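Local coordinates for ORF14 (Streptomyces clavuligerus, PDB 2WPX), which binds acetyl-CoA and is probably an acyltransferase of the clavulanic acid biosynthesis pathway, built as a tandem of two GNAT units, at residues V44-A56 and A221-R233. Residues are numbered along the deposited sequence; the frame is centred on the assembly and turned at random.
Sequences VDMVGSLRFAPPA and ARQFETMRVGRGR
D45 takes two arginines on one carboxylate. R231 meets it side-on with two nitrogens on a single oxygen: NE lies 2.7 Å from D45 OD2, nearly along the C-O axis, NH2 also donates to OD2, and the two planes are only 23° apart. R233 arrives from above the carboxylate plane, its guanidinium turned 76° to it; R233 NE gives D45 OD2 a third bond (3.1 Å, 165° at the hydrogen), and R233 NH2 reaches OD1. This buried charge is thus shared by two cations, which would be expected to keep D45 ionised. S49 CB covers one face of the R231 guanidinium, and a bend at chi3 turns that group back to D45. Farther along, G230 CA sits over the F52 ring, 4.0 Å from its centroid, while M227 SD packs 3.6 Å from P54 CA. P55 CG stands over the centre of the F224 ring, 3.7 Å from the centroid, in CH-pi contact. Behind these, S255 holds R233 NH1 and R75 bonds S49 OG. A Schellman motif at G232 ends helix 222-230 and leads R233 into strand 234-242. The arrangement joins the two GNAT units of the tandem through helix 43-51 and its following loop, away from the acetyl-CoA pocket.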
loop_
_atom_site.group_PDB
_atom_site.type_symbol
_atom_site.label_atom_id
_atom_site.label_comp_id
_atom_site.label_asym_id
_atom_site.label_seq_id
_atom_site.Cartn_x
_atom_site.Cartn_y
_atom_site.Cartn_z
ATOM N N VAL A 44 -5.802 10.435 -11.075
ATOM C CA VAL A 44 -6.787 10.735 -10.041
ATOM C C VAL A 44 -6.273 10.361 -8.655
ATOM O O VAL A 44 -6.214 11.199 -7.742
ATOM C CB VAL A 44 -8.129 10.046 -10.380
ATOM C CG1 VAL A 44 -9.239 10.310 -9.255
ATOM C CG2 VAL A 44 -8.592 10.562 -11.800
ATOM N N ASP A 45 -5.873 9.093 -8.508
ATOM C CA ASP A 45 -5.248 8.627 -7.263
ATOM C C ASP A 45 -4.088 9.533 -6.844
ATOM O O ASP A 45 -4.027 10.028 -5.699
ATOM C CB ASP A 45 -4.792 7.191 -7.478
ATOM C CG ASP A 45 -4.181 6.563 -6.260
ATOM O OD1 ASP A 45 -3.350 5.652 -6.452
ATOM O OD2 ASP A 45 -4.538 6.937 -5.117
ATOM N N MET A 46 -3.151 9.776 -7.763
ATOM C CA MET A 46 -1.943 10.517 -7.375
ATOM C C MET A 46 -2.215 11.954 -6.932
ATOM O O MET A 46 -1.696 12.400 -5.914
ATOM C CB MET A 46 -0.878 10.516 -8.470
ATOM C CG MET A 46 -0.251 9.161 -8.755
ATOM S SD MET A 46 0.312 8.097 -7.389
ATOM C CE MET A 46 1.202 9.195 -6.433
ATOM N N VAL A 47 -3.011 12.659 -7.727
ATOM C CA VAL A 47 -3.272 14.036 -7.456
ATOM C C VAL A 47 -4.079 14.129 -6.182
ATOM O O VAL A 47 -3.864 15.031 -5.380
ATOM C CB VAL A 47 -3.997 14.759 -8.637
ATOM C CG1 VAL A 47 -4.431 16.206 -8.183
ATOM C CG2 VAL A 47 -3.091 14.779 -9.900
ATOM N N GLY A 48 -4.988 13.195 -5.965
ATOM C CA GLY A 48 -5.715 13.219 -4.723
ATOM C C GLY A 48 -4.772 12.868 -3.602
ATOM O O GLY A 48 -5.020 13.286 -2.470
ATOM N N SER A 49 -3.703 12.108 -3.890
ATOM C CA SER A 49 -2.754 11.780 -2.817
ATOM C C SER A 49 -1.989 13.019 -2.297
ATOM O O SER A 49 -1.330 12.957 -1.236
ATOM C CB SER A 49 -1.756 10.702 -3.215
ATOM O OG SER A 49 -0.701 11.243 -3.998
ATOM N N LEU A 50 -2.095 14.139 -2.998
ATOM C CA LEU A 50 -1.454 15.372 -2.534
ATOM C C LEU A 50 -2.405 16.161 -1.644
ATOM O O LEU A 50 -1.951 16.983 -0.839
ATOM C CB LEU A 50 -1.062 16.281 -3.723
ATOM C CG LEU A 50 -0.075 15.749 -4.746
ATOM C CD1 LEU A 50 -0.082 16.696 -5.972
ATOM C CD2 LEU A 50 1.326 15.602 -4.126
ATOM N N ARG A 51 -3.711 15.921 -1.802
ATOM C CA ARG A 51 -4.716 16.748 -1.168
ATOM C C ARG A 51 -5.270 16.109 0.118
ATOM O O ARG A 51 -5.690 16.791 1.071
ATOM C CB ARG A 51 -5.835 17.014 -2.174
ATOM C CG ARG A 51 -5.356 17.699 -3.504
ATOM C CD ARG A 51 -6.493 18.521 -4.195
ATOM N NE ARG A 51 -7.470 17.619 -4.786
ATOM C CZ ARG A 51 -8.772 17.865 -4.942
ATOM N NH1 ARG A 51 -9.334 19.007 -4.529
ATOM N NH2 ARG A 51 -9.523 16.933 -5.506
ATOM N N PHE A 52 -5.236 14.776 0.118
ATOM C CA PHE A 52 -5.932 13.959 1.103
ATOM C C PHE A 52 -4.988 12.947 1.685
ATOM O O PHE A 52 -4.710 11.937 1.066
ATOM C CB PHE A 52 -7.094 13.233 0.458
ATOM C CG PHE A 52 -8.013 14.129 -0.286
ATOM C CD1 PHE A 52 -8.030 14.132 -1.656
ATOM C CD2 PHE A 52 -8.880 14.969 0.397
ATOM C CE1 PHE A 52 -8.938 14.994 -2.351
ATOM C CE2 PHE A 52 -9.745 15.800 -0.270
ATOM C CZ PHE A 52 -9.774 15.812 -1.655
ATOM N N ALA A 53 -4.501 13.239 2.881
ATOM C CA ALA A 53 -3.526 12.408 3.474
ATOM C C ALA A 53 -4.233 11.444 4.408
ATOM O O ALA A 53 -5.415 11.640 4.795
ATOM C CB ALA A 53 -2.467 13.254 4.240
ATOM N N PRO A 54 -3.506 10.388 4.783
ATOM C CA PRO A 54 -4.039 9.415 5.725
ATOM C C PRO A 54 -4.133 10.093 7.061
ATOM O O PRO A 54 -3.519 11.177 7.290
ATOM C CB PRO A 54 -2.996 8.298 5.781
ATOM C CG PRO A 54 -1.708 8.842 5.040
ATOM C CD PRO A 54 -2.174 10.066 4.243
ATOM N N PRO A 55 -4.926 9.474 7.930
ATOM C CA PRO A 55 -5.247 9.969 9.206
ATOM C C PRO A 55 -4.021 10.367 10.020
ATOM O O PRO A 55 -3.000 9.675 10.036
ATOM C CB PRO A 55 -5.980 8.780 9.825
ATOM C CG PRO A 55 -6.664 8.174 8.606
ATOM C CD PRO A 55 -5.669 8.236 7.608
ATOM N N ALA A 56 -4.187 11.487 10.715
ATOM C CA ALA A 56 -3.184 11.987 11.624
ATOM C C ALA A 56 -1.842 11.913 10.947
ATOM O O ALA A 56 -0.875 11.502 11.537
ATOM C CB ALA A 56 -3.170 11.152 12.916
ATOM N N ALA A 221 -11.390 4.467 11.400
ATOM C CA ALA A 221 -11.039 5.817 11.028
ATOM C C ALA A 221 -11.661 6.149 9.695
ATOM O O ALA A 221 -11.194 5.737 8.667
ATOM C CB ALA A 221 -9.562 5.956 10.952
ATOM N N ARG A 222 -12.743 6.906 9.763
ATOM C CA ARG A 222 -13.485 7.345 8.642
ATOM C C ARG A 222 -12.638 8.125 7.651
ATOM O O ARG A 222 -12.983 8.246 6.495
ATOM C CB ARG A 222 -14.586 8.240 9.152
ATOM C CG ARG A 222 -15.962 7.739 9.002
ATOM C CD ARG A 222 -16.439 6.524 9.748
ATOM N NE ARG A 222 -17.102 5.789 8.696
ATOM C CZ ARG A 222 -18.003 4.817 8.793
ATOM N NH1 ARG A 222 -18.510 4.388 9.934
ATOM N NH2 ARG A 222 -18.415 4.286 7.656
ATOM N N GLN A 223 -11.526 8.671 8.123
ATOM C CA GLN A 223 -10.679 9.472 7.284
ATOM C C GLN A 223 -9.965 8.612 6.238
ATOM O O GLN A 223 -9.630 9.098 5.169
ATOM C CB GLN A 223 -9.687 10.278 8.127
ATOM C CG GLN A 223 -9.089 11.412 7.366
ATOM C CD GLN A 223 -8.184 12.319 8.198
ATOM O OE1 GLN A 223 -8.286 12.387 9.414
ATOM N NE2 GLN A 223 -7.310 13.027 7.526
ATOM N N PHE A 224 -9.742 7.343 6.559
ATOM C CA PHE A 224 -9.268 6.378 5.589
ATOM C C PHE A 224 -10.224 6.298 4.408
ATOM O O PHE A 224 -9.810 6.405 3.262
ATOM C CB PHE A 224 -9.109 4.993 6.216
ATOM C CG PHE A 224 -7.850 4.814 6.962
ATOM C CD1 PHE A 224 -6.623 4.959 6.321
ATOM C CD2 PHE A 224 -7.861 4.459 8.319
ATOM C CE1 PHE A 224 -5.411 4.796 7.045
ATOM C CE2 PHE A 224 -6.683 4.262 9.017
ATOM C CZ PHE A 224 -5.456 4.451 8.390
ATOM N N GLU A 225 -11.505 6.107 4.709
ATOM C CA GLU A 225 -12.536 6.110 3.685
ATOM C C GLU A 225 -12.567 7.419 2.894
ATOM O O GLU A 225 -12.668 7.378 1.693
ATOM C CB GLU A 225 -13.923 5.858 4.282
ATOM C CG GLU A 225 -14.056 4.545 4.977
ATOM C CD GLU A 225 -15.453 4.231 5.457
ATOM O OE1 GLU A 225 -15.766 3.044 5.504
ATOM O OE2 GLU A 225 -16.231 5.172 5.799
ATOM N N THR A 226 -12.503 8.566 3.577
ATOM C CA THR A 226 -12.567 9.841 2.862
ATOM C C THR A 226 -11.314 10.091 2.004
ATOM O O THR A 226 -11.445 10.657 0.915
ATOM C CB THR A 226 -12.879 11.078 3.759
ATOM O OG1 THR A 226 -11.742 11.413 4.578
ATOM C CG2 THR A 226 -14.086 10.804 4.632
ATOM N N MET A 227 -10.147 9.640 2.484
ATOM C CA MET A 227 -8.901 9.740 1.731
ATOM C C MET A 227 -9.004 8.969 0.394
ATOM O O MET A 227 -8.643 9.486 -0.654
ATOM C CB MET A 227 -7.703 9.273 2.569
ATOM C CG MET A 227 -6.431 9.068 1.796
ATOM S SD MET A 227 -5.231 8.062 2.660
ATOM C CE MET A 227 -6.067 6.469 2.546
ATOM N N ARG A 228 -9.527 7.751 0.478
ATOM C CA ARG A 228 -9.812 6.894 -0.641
ATOM C C ARG A 228 -10.730 7.521 -1.671
ATOM O O ARG A 228 -10.474 7.490 -2.850
ATOM C CB ARG A 228 -10.475 5.617 -0.136
ATOM C CG ARG A 228 -9.627 4.424 -0.261
ATOM C CD ARG A 228 -9.269 3.843 1.058
ATOM N NE ARG A 228 -8.492 2.599 0.945
ATOM C CZ ARG A 228 -7.729 2.108 1.919
ATOM N NH1 ARG A 228 -7.628 2.762 3.077
ATOM N NH2 ARG A 228 -7.066 0.961 1.738
ATOM N N VAL A 229 -11.831 8.071 -1.201
ATOM C CA VAL A 229 -12.824 8.644 -2.079
ATOM C C VAL A 229 -12.210 9.821 -2.769
ATOM O O VAL A 229 -12.414 9.966 -3.967
ATOM C CB VAL A 229 -14.137 9.089 -1.324
ATOM C CG1 VAL A 229 -15.066 9.780 -2.268
ATOM C CG2 VAL A 229 -14.860 7.879 -0.706
ATOM N N GLY A 230 -11.446 10.637 -2.033
ATOM C CA GLY A 230 -10.770 11.791 -2.625
ATOM C C GLY A 230 -9.738 11.364 -3.670
ATOM O O GLY A 230 -9.457 12.074 -4.639
ATOM N N ARG A 231 -9.167 10.193 -3.460
ATOM C CA ARG A 231 -8.255 9.650 -4.427
ATOM C C ARG A 231 -8.984 8.863 -5.544
ATOM O O ARG A 231 -8.355 8.321 -6.399
ATOM C CB ARG A 231 -7.173 8.830 -3.704
ATOM C CG ARG A 231 -6.203 9.807 -2.995
ATOM C CD ARG A 231 -5.262 9.124 -1.988
ATOM N NE ARG A 231 -4.494 8.093 -2.626
ATOM C CZ ARG A 231 -3.475 7.468 -2.039
ATOM N NH1 ARG A 231 -3.085 7.854 -0.818
ATOM N NH2 ARG A 231 -2.829 6.507 -2.684
ATOM N N GLY A 232 -10.305 8.871 -5.553
ATOM C CA GLY A 232 -11.073 8.205 -6.612
ATOM C C GLY A 232 -11.060 6.681 -6.491
ATOM O O GLY A 232 -11.352 5.974 -7.461
ATOM N N ARG A 233 -10.655 6.188 -5.312
ATOM C CA ARG A 233 -10.623 4.760 -5.041
ATOM C C ARG A 233 -11.981 4.275 -4.533
ATOM O O ARG A 233 -12.604 4.909 -3.675
ATOM C CB ARG A 233 -9.555 4.436 -3.983
ATOM C CG ARG A 233 -8.163 4.468 -4.554
ATOM C CD ARG A 233 -7.135 4.319 -3.503
ATOM N NE ARG A 233 -5.806 4.246 -4.108
ATOM C CZ ARG A 233 -5.242 3.091 -4.443
ATOM N NH1 ARG A 233 -5.902 1.953 -4.246
ATOM N NH2 ARG A 233 -4.043 3.064 -4.976
HETATM O O HOH W 1 -8.246 13.055 -7.105
HETATM O O HOH W 2 -3.017 9.867 0.527
HETATM O O HOH W 3 -7.274 13.222 4.397
#